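Indole-3-acetic acid-amido synthetase GH3.15 (Arabidopsis thaliana, PDB 6E1Q) joins glutamine, and possibly cysteine, to the auxin precursor indole-3-butyric acid in an ATP-dependent adenylating reaction, and modifies the herbicide 2,4-DB likewise. Local coordinates at residues E236-I241 with L273-C278; C204-R209 with R289-A294. One frame throughout, in Å; residues are numbered along the deposited sequence.

Contact 1 of 2, residues E236-I241 with L273-C278; sequences ELCSNI and LIEQEC
Cys238 projects from helix 220-243 into the angle between Ile274 and Glu275 of helix 268-278, and the tightly packed part of the contact lies around it. Its SG stands 3.5 Å from CG2 of Ile274, an apolar approach to the branch that lies anti to the backbone N. The other branch of Ile274 reaches on to Ile241: the two CD1 methyls are 3.7 Å apart, and the side chains cross at about a right angle, so they touch through these methyls without lying alongside each other. Cys238, Ile241 and Ile274 are all buried; Leu203 of helix 194-207 touches Ile241, and Leu290 of helix 286-290 touches Ile274.

The more open side, toward solvent, belongs to Glu275, which is partly exposed. Its extended chain passes beside Cys238, with CG 3.6 Å from Cys238 CB, and brings OE2 to 3.3 Å from the same CB. Toward Cys238 the carboxylate makes van der Waals contact, while Arg242 forms a salt bridge to OE1.

The short axes run antiparallel at 166° and approach no closer than 9.9 Å, and only 187 Å² is buried in all. Such values describe a modest, nearly aligned antiparallel helix-helix packing, here joining two helices within the GH3 N-terminal domain, away from the ligand and nucleotide sites.

Contact 2 of 2, residues C204-R209 with R289-A294; sequences CGLLER and RLWPKA
Arg209, which follows helix 194-207 in the chain, lays its side chain against the chain leaving helix 286-290, and of all the residues here it has the largest area buried by the contact. Its NE donates to Leu290 O at 2.8 Å and its NH2 to Arg289 O at 3.0 Å. Both acceptors lie near the guanidinium plane, but the first bond is straighter, with an N-H...O angle of 162°, and the second is clearly bent. Two bonds to successive carbonyls fix the rotation of the flat group. The bend at chi3 (-72°) sets NE off the line of the chain, and CD of Pro292 approaches NH2 to 3.6 Å, the two side chains crossing at about a right angle. An alanine in place of Arg209 would probably leave the carbonyls of Arg289 and Leu290 without these donors and open a gap beside Pro292.

Trp291 answers in the other direction. Its CD1 lies 3.6 Å from Arg209 CB, and its NE1 donates to Gly205 O at 2.9 Å, an almost straight bond (176°) with the oxygen in the indole plane, although the donor sits well above the plane of the carbonyl. CZ2 meets CD2 of Leu206 at 3.9 Å, and Val212 and Leu215 of strand 212-217 also touch the indole.

Leu206, the third contributor beside Leu290, extends the apolar patch: its CD2 lies 4.3 Å from Leu290 CD1. At the outer end, water 1 donates to Arg209 O and accepts from Lys293 N. Lys293 lies within the type I beta turn from Trp291 to Ala294, and the whole is a junction of two helix C-terminal ends, tied by reciprocal side-chain-to-backbone bonds in the GH3 N-terminal domain.

The centres of the two contacts lie about 11 Å apart, on the same side of the chain's centre, with all four segments within the GH3 N-terminal domain. Contact 1 is nested in sequence inside the loop closed by contact 2: helix 194-207 comes first, then helices 220-243 and 268-278, and finally helix 286-290. They meet directly. Glu277 OE2 forms a salt bridge to Arg289 NH1 at 2.8 Å, and Ile274 CD1 packs 3.9 Å from Leu206 CB. Four helices thus share one continuous peripheral cluster, in which Ile274 takes part on both sides, while the Trp291 side chain lies about 12 Å from a bound (2,4-dichlorophenoxy)acetic acid.

Contact 1 of 2, residues E236-I241 with L273-C278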
ATOM      1  N   GLU A 236      -0.678 -30.391  -1.440  1.00 33.21           N
ATOM      2  CA  GLU A 236      -1.978 -30.584  -2.070  1.00 32.89           C
ATOM      3  C   GLU A 236      -2.055 -29.859  -3.408  1.00 33.83           C
ATOM      4  O   GLU A 236      -2.583 -30.405  -4.385  1.00 30.63           O
ATOM      5  CB  GLU A 236      -3.086 -30.104  -1.143  1.00 32.12           C
ATOM      6  CG  GLU A 236      -4.457 -30.346  -1.707  1.00 35.95           C
ATOM      7  CD  GLU A 236      -5.560 -29.895  -0.772  1.00 43.49           C
ATOM      8  OE1 GLU A 236      -6.737 -30.062  -1.143  1.00 42.15           O
ATOM      9  OE2 GLU A 236      -5.256 -29.373   0.326  1.00 40.79           O
ATOM     10  N   LEU A 237      -1.545 -28.623  -3.476  1.00 27.18           N
ATOM     11  CA  LEU A 237      -1.483 -27.926  -4.761  1.00 32.52           C
ATOM     12  C   LEU A 237      -0.756 -28.762  -5.809  1.00 34.95           C
ATOM     13  O   LEU A 237      -1.201 -28.869  -6.960  1.00 32.67           O
ATOM     14  CB  LEU A 237      -0.785 -26.574  -4.598  1.00 29.58           C
ATOM     15  CG  LEU A 237      -1.618 -25.548  -3.836  1.00 30.11           C
ATOM     16  CD1 LEU A 237      -0.678 -24.483  -3.264  1.00 27.83           C
ATOM     17  CD2 LEU A 237      -2.656 -24.921  -4.778  1.00 24.60           C
ATOM     18  N   CYS A 238       0.390 -29.335  -5.430  1.00 29.33           N
ATOM     19  CA  CYS A 238       1.167 -30.117  -6.380  1.00 34.02           C
ATOM     20  C   CYS A 238       0.428 -31.386  -6.771  1.00 32.21           C
ATOM     21  O   CYS A 238       0.477 -31.812  -7.931  1.00 33.29           O
ATOM     22  CB  CYS A 238       2.530 -30.439  -5.783  1.00 34.43           C
ATOM     23  SG  CYS A 238       3.573 -28.973  -5.664  1.00 37.63           S
ATOM     24  N   SER A 239      -0.276 -31.987  -5.813  1.00 29.59           N
ATOM     25  CA  SER A 239      -1.060 -33.174  -6.105  1.00 36.54           C
ATOM     26  C   SER A 239      -2.129 -32.872  -7.159  1.00 36.24           C
ATOM     27  O   SER A 239      -2.329 -33.657  -8.096  1.00 34.83           O
ATOM     28  CB  SER A 239      -1.661 -33.707  -4.799  1.00 34.58           C
ATOM     29  OG  SER A 239      -2.819 -34.457  -5.059  1.00 51.95           O
ATOM     30  N   ASN A 240      -2.794 -31.717  -7.044  1.00 32.28           N
ATOM     31  CA  ASN A 240      -3.755 -31.301  -8.066  1.00 35.53           C
ATOM     32  C   ASN A 240      -3.092 -31.181  -9.430  1.00 38.19           C
ATOM     33  O   ASN A 240      -3.678 -31.561 -10.450  1.00 34.28           O
ATOM     34  CB  ASN A 240      -4.390 -29.956  -7.705  1.00 31.74           C
ATOM     35  CG  ASN A 240      -5.476 -30.066  -6.643  1.00 36.19           C
ATOM     36  OD1 ASN A 240      -6.237 -29.116  -6.456  1.00 33.76           O
ATOM     37  ND2 ASN A 240      -5.547 -31.205  -5.931  1.00 27.37           N
ATOM     38  N   ILE A 241      -1.880 -30.625  -9.468  1.00 34.57           N
ATOM     39  CA  ILE A 241      -1.150 -30.498 -10.726  1.00 35.43           C
ATOM     40  C   ILE A 241      -0.812 -31.875 -11.290  1.00 36.36           C
ATOM     41  O   ILE A 241      -0.921 -32.109 -12.501  1.00 36.22           O
ATOM     42  CB  ILE A 241       0.112 -29.635 -10.522  1.00 30.34           C
ATOM     43  CG1 ILE A 241      -0.266 -28.181 -10.213  1.00 38.67           C
ATOM     44  CG2 ILE A 241       1.034 -29.695 -11.770  1.00 28.86           C
ATOM     45  CD1 ILE A 241       0.944 -27.279  -9.885  1.00 36.72           C
ATOM     46  N   LEU A 273       8.709 -30.919 -10.181  1.00 40.93           N
ATOM     47  CA  LEU A 273       9.583 -29.749 -10.174  1.00 42.52           C
ATOM     48  C   LEU A 273       9.242 -28.813  -9.024  1.00 35.71           C
ATOM     49  O   LEU A 273      10.130 -28.303  -8.335  1.00 46.27           O
ATOM     50  CB  LEU A 273       9.480 -29.003 -11.508  1.00 43.01           C
ATOM     51  CG  LEU A 273      10.043 -29.755 -12.722  1.00 49.54           C
ATOM     52  CD1 LEU A 273       9.831 -28.982 -14.032  1.00 48.07           C
ATOM     53  CD2 LEU A 273      11.517 -30.046 -12.490  1.00 48.47           C
ATOM     54  N   ILE A 274       7.954 -28.571  -8.810  1.00 31.66           N
ATOM     55  CA  ILE A 274       7.531 -27.657  -7.762  1.00 31.42           C
ATOM     56  C   ILE A 274       7.757 -28.283  -6.399  1.00 36.58           C
ATOM     57  O   ILE A 274       8.186 -27.606  -5.454  1.00 37.44           O
ATOM     58  CB  ILE A 274       6.060 -27.263  -7.976  1.00 34.44           C
ATOM     59  CG1 ILE A 274       5.911 -26.549  -9.318  1.00 34.86           C
ATOM     60  CG2 ILE A 274       5.585 -26.348  -6.863  1.00 32.08           C
ATOM     61  CD1 ILE A 274       4.499 -26.170  -9.627  1.00 31.63           C
ATOM     62  N   GLU A 275       7.463 -29.583  -6.273  1.00 38.63           N
ATOM     63  CA  GLU A 275       7.741 -30.300  -5.031  1.00 38.11           C
ATOM     64  C   GLU A 275       9.228 -30.243  -4.687  1.00 36.66           C
ATOM     65  O   GLU A 275       9.592 -30.080  -3.519  1.00 37.03           O
ATOM     66  CB  GLU A 275       7.253 -31.758  -5.147  1.00 43.05           C
ATOM     67  CG  GLU A 275       5.721 -31.945  -4.989  1.00 41.67           C
ATOM     68  CD  GLU A 275       5.167 -33.203  -5.679  1.00 42.74           C
ATOM     69  OE1 GLU A 275       5.935 -33.932  -6.334  1.00 42.81           O
ATOM     70  OE2 GLU A 275       3.946 -33.465  -5.574  1.00 43.21           O
ATOM     71  N   GLN A 276      10.106 -30.358  -5.692  1.00 37.19           N
ATOM     72  CA  GLN A 276      11.542 -30.289  -5.420  1.00 41.51           C
ATOM     73  C   GLN A 276      11.924 -28.963  -4.777  1.00 44.74           C
ATOM     74  O   GLN A 276      12.788 -28.921  -3.893  1.00 46.81           O
ATOM     75  CB  GLN A 276      12.344 -30.478  -6.703  1.00 49.97           C
ATOM     76  CG  GLN A 276      13.004 -31.823  -6.855  1.00 71.28           C
ATOM     77  CD  GLN A 276      13.291 -32.147  -8.309  1.00 84.89           C
ATOM     78  OE1 GLN A 276      13.868 -31.331  -9.033  1.00 91.27           O
ATOM     79  NE2 GLN A 276      12.883 -33.337  -8.748  1.00 85.69           N
ATOM     80  N   GLU A 277      11.312 -27.864  -5.229  1.00 36.87           N
ATOM     81  CA  GLU A 277      11.614 -26.558  -4.648  1.00 34.86           C
ATOM     82  C   GLU A 277      10.977 -26.390  -3.282  1.00 35.74           C
ATOM     83  O   GLU A 277      11.588 -25.814  -2.376  1.00 37.78           O
ATOM     84  CB  GLU A 277      11.138 -25.432  -5.570  1.00 34.51           C
ATOM     85  CG  GLU A 277      11.803 -25.417  -6.916  1.00 43.47           C
ATOM     86  CD  GLU A 277      13.320 -25.399  -6.820  1.00 46.32           C
ATOM     87  OE1 GLU A 277      13.966 -25.861  -7.781  1.00 52.54           O
ATOM     88  OE2 GLU A 277      13.865 -24.912  -5.797  1.00 40.44           O
ATOM     89  N   CYS A 278       9.728 -26.830  -3.125  1.00 36.02           N
ATOM     90  CA  CYS A 278       9.039 -26.583  -1.863  1.00 40.22           C
ATOM     91  C   CYS A 278       9.524 -27.493  -0.739  1.00 42.71           C
ATOM     92  O   CYS A 278       9.399 -27.130   0.435  1.00 42.63           O
ATOM     93  CB  CYS A 278       7.530 -26.748  -2.038  1.00 35.44           C
ATOM     94  SG  CYS A 278       6.713 -25.517  -3.061  1.00 37.08           S
TER

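Contact 2 of 2, residues C204-R209 with R289-A294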
ATOM      1  N   CYS A 204      -3.300 -21.632 -10.105  1.00 28.82           N
ATOM      2  CA  CYS A 204      -3.111 -21.042 -11.432  1.00 37.31           C
ATOM      3  C   CYS A 204      -1.709 -20.460 -11.612  1.00 33.73           C
ATOM      4  O   CYS A 204      -1.079 -20.636 -12.671  1.00 30.18           O
ATOM      5  CB  CYS A 204      -4.169 -19.974 -11.689  1.00 43.23           C
ATOM      6  SG  CYS A 204      -5.809 -20.739 -11.912  1.00 52.75           S
ATOM      7  N   GLY A 205      -1.210 -19.741 -10.606  1.00 30.24           N
ATOM      8  CA  GLY A 205       0.113 -19.158 -10.736  1.00 34.30           C
ATOM      9  C   GLY A 205       1.195 -20.212 -10.869  1.00 29.99           C
ATOM     10  O   GLY A 205       2.160 -20.036 -11.618  1.00 28.09           O
ATOM     11  N   LEU A 206       1.062 -21.315 -10.126  1.00 25.20           N
ATOM     12  CA  LEU A 206       2.055 -22.386 -10.224  1.00 31.93           C
ATOM     13  C   LEU A 206       1.957 -23.104 -11.564  1.00 33.74           C
ATOM     14  O   LEU A 206       2.978 -23.449 -12.163  1.00 32.90           O
ATOM     15  CB  LEU A 206       1.887 -23.393  -9.082  1.00 27.14           C
ATOM     16  CG  LEU A 206       2.189 -22.895  -7.667  1.00 30.11           C
ATOM     17  CD1 LEU A 206       1.664 -23.919  -6.672  1.00 26.81           C
ATOM     18  CD2 LEU A 206       3.696 -22.695  -7.499  1.00 27.85           C
ATOM     19  N   LEU A 207       0.737 -23.366 -12.034  1.00 31.87           N
ATOM     20  CA  LEU A 207       0.582 -24.002 -13.342  1.00 34.39           C
ATOM     21  C   LEU A 207       1.207 -23.161 -14.445  1.00 40.91           C
ATOM     22  O   LEU A 207       1.771 -23.709 -15.399  1.00 36.47           O
ATOM     23  CB  LEU A 207      -0.896 -24.246 -13.640  1.00 36.62           C
ATOM     24  CG  LEU A 207      -1.581 -25.459 -12.974  1.00 38.28           C
ATOM     25  CD1 LEU A 207      -3.084 -25.258 -12.973  1.00 31.95           C
ATOM     26  CD2 LEU A 207      -1.245 -26.760 -13.710  1.00 34.01           C
ATOM     27  N   GLU A 208       1.152 -21.833 -14.318  1.00 35.18           N
ATOM     28  CA  GLU A 208       1.660 -20.929 -15.339  1.00 36.80           C
ATOM     29  C   GLU A 208       3.073 -20.436 -15.048  1.00 40.68           C
ATOM     30  O   GLU A 208       3.506 -19.450 -15.653  1.00 40.99           O
ATOM     31  CB  GLU A 208       0.716 -19.732 -15.488  1.00 37.06           C
ATOM     32  CG  GLU A 208      -0.602 -20.097 -16.114  1.00 52.58           C
ATOM     33  CD  GLU A 208      -0.422 -20.623 -17.533  1.00 69.09           C
ATOM     34  OE1 GLU A 208      -0.140 -19.792 -18.425  1.00 72.73           O
ATOM     35  OE2 GLU A 208      -0.554 -21.852 -17.746  1.00 71.16           O
ATOM     36  N   ARG A 209       3.812 -21.112 -14.163  1.00 32.30           N
ATOM     37  CA  ARG A 209       5.069 -20.538 -13.672  1.00 35.01           C
ATOM     38  C   ARG A 209       6.063 -20.257 -14.802  1.00 39.62           C
ATOM     39  O   ARG A 209       6.906 -19.353 -14.690  1.00 34.17           O
ATOM     40  CB  ARG A 209       5.690 -21.463 -12.616  1.00 33.10           C
ATOM     41  CG  ARG A 209       6.148 -22.817 -13.157  1.00 26.00           C
ATOM     42  CD  ARG A 209       6.542 -23.749 -12.035  1.00 37.57           C
ATOM     43  NE  ARG A 209       7.803 -23.389 -11.370  1.00 41.86           N
ATOM     44  CZ  ARG A 209       8.957 -24.031 -11.550  1.00 41.00           C
ATOM     45  NH1 ARG A 209       9.026 -25.065 -12.377  1.00 39.86           N
ATOM     46  NH2 ARG A 209      10.040 -23.652 -10.892  1.00 38.14           N
ATOM     47  N   ARG A 289      12.590 -19.283  -6.955  1.00 34.75           N
ATOM     48  CA  ARG A 289      12.640 -20.695  -7.314  1.00 41.15           C
ATOM     49  C   ARG A 289      11.301 -21.172  -7.862  1.00 41.40           C
ATOM     50  O   ARG A 289      11.265 -21.995  -8.779  1.00 34.91           O
ATOM     51  CB  ARG A 289      13.089 -21.528  -6.110  1.00 39.42           C
ATOM     52  CG  ARG A 289      14.503 -21.166  -5.711  1.00 38.76           C
ATOM     53  CD  ARG A 289      15.103 -22.109  -4.713  1.00 38.65           C
ATOM     54  NE  ARG A 289      14.652 -21.847  -3.352  1.00 31.80           N
ATOM     55  CZ  ARG A 289      13.827 -22.646  -2.679  1.00 38.83           C
ATOM     56  NH1 ARG A 289      13.350 -23.750  -3.254  1.00 35.52           N
ATOM     57  NH2 ARG A 289      13.483 -22.345  -1.430  1.00 37.91           N
ATOM     58  N   LEU A 290      10.193 -20.643  -7.336  1.00 32.42           N
ATOM     59  CA  LEU A 290       8.882 -21.019  -7.850  1.00 28.60           C
ATOM     60  C   LEU A 290       8.572 -20.325  -9.176  1.00 38.65           C
ATOM     61  O   LEU A 290       7.940 -20.920 -10.059  1.00 34.62           O
ATOM     62  CB  LEU A 290       7.810 -20.693  -6.816  1.00 26.12           C
ATOM     63  CG  LEU A 290       7.829 -21.594  -5.577  1.00 33.97           C
ATOM     64  CD1 LEU A 290       6.664 -21.271  -4.673  1.00 28.39           C
ATOM     65  CD2 LEU A 290       7.770 -23.068  -5.979  1.00 34.90           C
ATOM     66  N   TRP A 291       9.018 -19.076  -9.344  1.00 34.94           N
ATOM     67  CA  TRP A 291       8.801 -18.323 -10.574  1.00 33.33           C
ATOM     68  C   TRP A 291      10.164 -17.890 -11.118  1.00 31.78           C
ATOM     69  O   TRP A 291      10.543 -16.713 -11.032  1.00 30.64           O
ATOM     70  CB  TRP A 291       7.824 -17.174 -10.319  1.00 31.71           C
ATOM     71  CG  TRP A 291       6.450 -17.727 -10.032  1.00 28.26           C
ATOM     72  CD1 TRP A 291       5.572 -18.247 -10.957  1.00 27.02           C
ATOM     73  CD2 TRP A 291       5.821 -17.889  -8.752  1.00 27.96           C
ATOM     74  NE1 TRP A 291       4.443 -18.703 -10.331  1.00 27.49           N
ATOM     75  CE2 TRP A 291       4.566 -18.499  -8.979  1.00 28.73           C
ATOM     76  CE3 TRP A 291       6.191 -17.579  -7.435  1.00 29.40           C
ATOM     77  CZ2 TRP A 291       3.672 -18.795  -7.937  1.00 29.20           C
ATOM     78  CZ3 TRP A 291       5.306 -17.875  -6.403  1.00 31.42           C
ATOM     79  CH2 TRP A 291       4.062 -18.482  -6.656  1.00 27.33           C
ATOM     80  N   PRO A 292      10.923 -18.829 -11.697  1.00 38.43           N
ATOM     81  CA  PRO A 292      12.315 -18.540 -12.090  1.00 36.30           C
ATOM     82  C   PRO A 292      12.450 -17.621 -13.293  1.00 42.52           C
ATOM     83  O   PRO A 292      13.554 -17.113 -13.541  1.00 42.74           O
ATOM     84  CB  PRO A 292      12.887 -19.931 -12.388  1.00 32.22           C
ATOM     85  CG  PRO A 292      11.693 -20.721 -12.830  1.00 41.73           C
ATOM     86  CD  PRO A 292      10.561 -20.238 -11.946  1.00 41.47           C
ATOM     87  N   LYS A 293      11.377 -17.371 -14.037  1.00 38.67           N
ATOM     88  CA  LYS A 293      11.424 -16.379 -15.101  1.00 45.08           C
ATOM     89  C   LYS A 293      10.903 -15.011 -14.671  1.00 44.24           C
ATOM     90  O   LYS A 293      10.874 -14.088 -15.495  1.00 38.11           O
ATOM     91  CB  LYS A 293      10.654 -16.889 -16.317  1.00 44.42           C
ATOM     92  CG  LYS A 293      11.344 -18.082 -16.962  1.00 52.37           C
ATOM     93  CD  LYS A 293      10.462 -18.759 -17.991  1.00 59.57           C
ATOM     94  CE  LYS A 293      11.276 -19.626 -18.942  1.00 64.00           C
ATOM     95  NZ  LYS A 293      10.651 -19.620 -20.292  1.00 71.02           N
ATOM     96  N   ALA A 294      10.509 -14.840 -13.411  1.00 38.27           N
ATOM     97  CA  ALA A 294      10.067 -13.520 -12.976  1.00 39.19           C
ATOM     98  C   ALA A 294      11.250 -12.561 -12.970  1.00 38.00           C
ATOM     99  O   ALA A 294      12.381 -12.941 -12.653  1.00 37.96           O
ATOM    100  CB  ALA A 294       9.418 -13.571 -11.584  1.00 31.37           C
TER
HETATM  101  O   HOH W   1       8.604 -17.304 -13.632  1.00 32.74           O